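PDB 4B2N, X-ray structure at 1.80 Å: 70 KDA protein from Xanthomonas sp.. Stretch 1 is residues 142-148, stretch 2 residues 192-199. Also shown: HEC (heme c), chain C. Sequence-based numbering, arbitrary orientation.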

# COMPACT_ATOMS: atom_id res chain seq x y z
N GLY A 142 10.41 -13.02 0.78
CA GLY A 142 10.73 -11.63 0.48
C GLY A 142 10.49 -10.70 1.65
O GLY A 142 10.03 -9.57 1.47
N LEU A 143 10.90 -11.14 2.82
CA LEU A 143 10.79 -10.37 4.08
C LEU A 143 12.23 -10.04 4.59
O LEU A 143 13.21 -10.19 3.81
CB LEU A 143 10.00 -11.21 5.13
CG LEU A 143 8.62 -11.61 4.60
CD1 LEU A 143 7.91 -12.47 5.63
CD2 LEU A 143 7.78 -10.36 4.24
N TYR A 144 12.37 -9.57 5.83
CA TYR A 144 13.68 -9.05 6.32
C TYR A 144 13.81 -9.42 7.80
O TYR A 144 12.79 -9.54 8.48
CB TYR A 144 13.74 -7.53 6.18
CG TYR A 144 13.40 -7.12 4.78
CD1 TYR A 144 12.06 -6.99 4.39
CD2 TYR A 144 14.41 -6.97 3.80
CE1 TYR A 144 11.70 -6.66 3.10
CE2 TYR A 144 14.09 -6.60 2.49
CZ TYR A 144 12.71 -6.53 2.14
OH TYR A 144 12.35 -6.21 0.86
N PRO A 145 15.05 -9.49 8.32
CA PRO A 145 15.28 -9.50 9.77
C PRO A 145 14.68 -8.25 10.35
O PRO A 145 14.83 -7.12 9.83
CB PRO A 145 16.81 -9.59 9.95
CG PRO A 145 17.40 -9.43 8.58
CD PRO A 145 16.30 -9.52 7.52
N ALA A 146 13.87 -8.47 11.36
CA ALA A 146 13.13 -7.36 11.95
C ALA A 146 14.06 -6.51 12.80
O ALA A 146 14.97 -7.02 13.39
CB ALA A 146 11.99 -7.94 12.85
N PRO A 147 13.78 -5.20 12.88
CA PRO A 147 14.53 -4.33 13.77
C PRO A 147 13.94 -4.30 15.20
O PRO A 147 14.36 -3.49 15.99
CB PRO A 147 14.35 -2.94 13.12
CG PRO A 147 13.01 -3.04 12.51
CD PRO A 147 12.69 -4.49 12.23
N PHE A 148 12.99 -5.18 15.52
CA PHE A 148 12.51 -5.28 16.86
C PHE A 148 12.41 -6.78 17.18
O PHE A 148 12.50 -7.63 16.27
CB PHE A 148 11.15 -4.62 17.06
CG PHE A 148 10.14 -4.97 16.01
CD1 PHE A 148 10.01 -4.16 14.84
CD2 PHE A 148 9.28 -6.05 16.19
CE1 PHE A 148 9.05 -4.48 13.85
CE2 PHE A 148 8.32 -6.38 15.19
CZ PHE A 148 8.25 -5.62 14.03
N SER A 192 3.50 -4.86 7.85
CA SER A 192 4.87 -4.69 7.34
C SER A 192 5.29 -5.65 6.19
O SER A 192 6.29 -5.38 5.54
CB SER A 192 5.87 -4.79 8.48
OG SER A 192 5.62 -3.74 9.37
N ALA A 193 4.57 -6.76 5.98
CA ALA A 193 4.90 -7.71 4.87
C ALA A 193 4.93 -6.91 3.56
O ALA A 193 5.83 -7.10 2.72
CB ALA A 193 3.87 -8.89 4.79
N CYS A 194 4.02 -5.96 3.41
CA CYS A 194 3.89 -5.16 2.18
C CYS A 194 4.40 -3.76 2.34
O CYS A 194 4.82 -3.13 1.38
CB CYS A 194 2.42 -5.12 1.70
SG CYS A 194 1.78 -6.81 1.57
N HIS A 195 4.27 -3.24 3.55
CA HIS A 195 4.50 -1.80 3.77
C HIS A 195 5.90 -1.42 4.17
O HIS A 195 6.26 -0.27 4.09
CB HIS A 195 3.46 -1.24 4.75
CG HIS A 195 2.17 -0.96 4.08
ND1 HIS A 195 1.96 0.17 3.32
CD2 HIS A 195 0.96 -1.65 4.13
CE1 HIS A 195 0.66 0.16 2.85
NE2 HIS A 195 0.07 -0.99 3.32
N ASP A 196 6.74 -2.39 4.49
CA ASP A 196 8.06 -2.13 5.04
C ASP A 196 9.13 -2.97 4.33
O ASP A 196 8.86 -4.10 3.83
CB ASP A 196 8.13 -2.44 6.58
CG ASP A 196 7.36 -1.36 7.39
OD1 ASP A 196 7.78 -0.19 7.38
OD2 ASP A 196 6.32 -1.69 7.96
N SER A 197 10.37 -2.46 4.35
CA SER A 197 11.48 -3.28 3.85
C SER A 197 12.77 -2.63 4.28
O SER A 197 12.73 -1.55 4.80
CB SER A 197 11.46 -3.34 2.32
OG SER A 197 11.36 -2.00 1.80
N ARG A 198 13.90 -3.32 4.05
CA ARG A 198 15.22 -2.76 4.36
C ARG A 198 15.78 -2.43 3.02
O ARG A 198 15.67 -3.28 2.13
CB ARG A 198 16.07 -3.84 5.02
CG ARG A 198 15.70 -4.09 6.46
CD ARG A 198 16.73 -5.05 7.08
NE ARG A 198 16.42 -5.30 8.50
CZ ARG A 198 16.91 -4.55 9.49
NH1 ARG A 198 17.66 -3.47 9.21
NH2 ARG A 198 16.55 -4.80 10.73
N LEU A 199 16.38 -1.26 2.87
CA LEU A 199 17.27 -1.01 1.77
C LEU A 199 18.69 -0.84 2.35
O LEU A 199 18.96 0.18 3.02
CB LEU A 199 16.85 0.26 1.02
CG LEU A 199 17.79 0.63 -0.12
CD1 LEU A 199 17.92 -0.59 -1.05
CD2 LEU A 199 17.24 1.84 -0.88
FE HEC C . -1.82 -1.56 3.15
CHA HEC C . -2.66 0.96 0.89
CHB HEC C . -2.29 0.67 5.82
CHC HEC C . -1.69 -4.18 5.50
CHD HEC C . -0.78 -3.56 0.65
NA HEC C . -2.37 0.29 3.35
C1A HEC C . -2.52 1.26 2.30
C2A HEC C . -2.61 2.63 2.79
C3A HEC C . -2.52 2.58 4.21
C4A HEC C . -2.35 1.16 4.51
CMA HEC C . -2.50 3.76 5.17
CAA HEC C . -2.78 3.94 1.98
CBA HEC C . -1.39 4.29 1.45
CGA HEC C . -1.41 5.46 0.48
O1A HEC C . -2.28 5.54 -0.45
O2A HEC C . -0.48 6.25 0.64
NB HEC C . -2.07 -1.71 5.17
C1B HEC C . -2.15 -0.74 6.10
C2B HEC C . -2.23 -1.19 7.48
C3B HEC C . -2.08 -2.59 7.39
C4B HEC C . -1.92 -2.81 5.95
CMB HEC C . -2.42 -0.25 8.60
CAB HEC C . -2.14 -3.64 8.46
CBB HEC C . -3.38 -3.74 9.13
NC HEC C . -1.33 -3.48 3.18
C1C HEC C . -1.33 -4.48 4.14
C2C HEC C . -0.82 -5.78 3.64
C3C HEC C . -0.59 -5.57 2.20
C4C HEC C . -0.92 -4.16 1.96
CMC HEC C . -0.70 -7.03 4.51
CAC HEC C . -0.12 -6.54 1.16
CBC HEC C . -0.64 -7.84 1.21
ND HEC C . -1.76 -1.33 1.12
C1D HEC C . -1.31 -2.25 0.28
C2D HEC C . -1.35 -1.85 -1.09
C3D HEC C . -1.91 -0.53 -1.01
C4D HEC C . -2.15 -0.31 0.41
CMD HEC C . -0.92 -2.54 -2.33
CAD HEC C . -2.27 0.29 -2.20
CBD HEC C . -3.64 -0.40 -2.57
CGD HEC C . -4.17 0.20 -3.85
O1D HEC C . -4.07 -0.42 -4.94
O2D HEC C . -4.62 1.39 -3.77

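Contact between residues 142-148 and 192-199 of one chain, which bury 366 Å² between them. Gly142 ends a helix in a Schellman motif; its positive phi (69°) is a conformation that favours glycine, and it makes no contact of its own with the second stretch. Leu143 starts the contact: its CA-to-CB bond points sideways, but the m,t rotamer brings CD2 within 4.0 Å of Ala193 CA and 4.2 Å of Ala193 CB, an apolar touch against the helix 192-195. The CA-to-CB bond of Tyr144 points toward the second stretch, and its ring lies along the backbone where the chain has left that helix. Ser197 CA sits over one ring face, 3.9 Å from the centroid of the Tyr144 ring and 27° off the normal, a CH-pi contact; over the same face, Arg198 N is 3.6 Å from Tyr144 CE2. Tyr144 OH reaches to 3.3 Å from Ser197 CB and finds its hydrogen bond elsewhere in the structure. Pro145 supplies the polar link. Its carbonyl O accepts two hydrogen bonds from Arg198, from NE (2.8 Å, 155°) and from NH2 (3.0 Å, 138°), so one oxygen is gripped by a fork at the guanidinium edge, with the NE arm shorter and straighter. The extended Arg198 side chain, t at chi2 and chi3, carries the group there, and Arg198 has the largest area covered in the contact. Ala146 turns its CB away and meets Arg198 through its backbone, C to NH2 at 3.7 Å. Pro147 also packs on Arg198, its N 3.5 Å and its CB 3.7 Å from Arg198 NH2. Phe148 falls outside contact range. Within the second stretch, Ser192 OG donates to Asp196 OD2 (2.6 Å). The same helix holds heme c: Cys194 SG is bonded to HEC CAC, and His195 NE2 binds HEC FE, each at 2.0 Å.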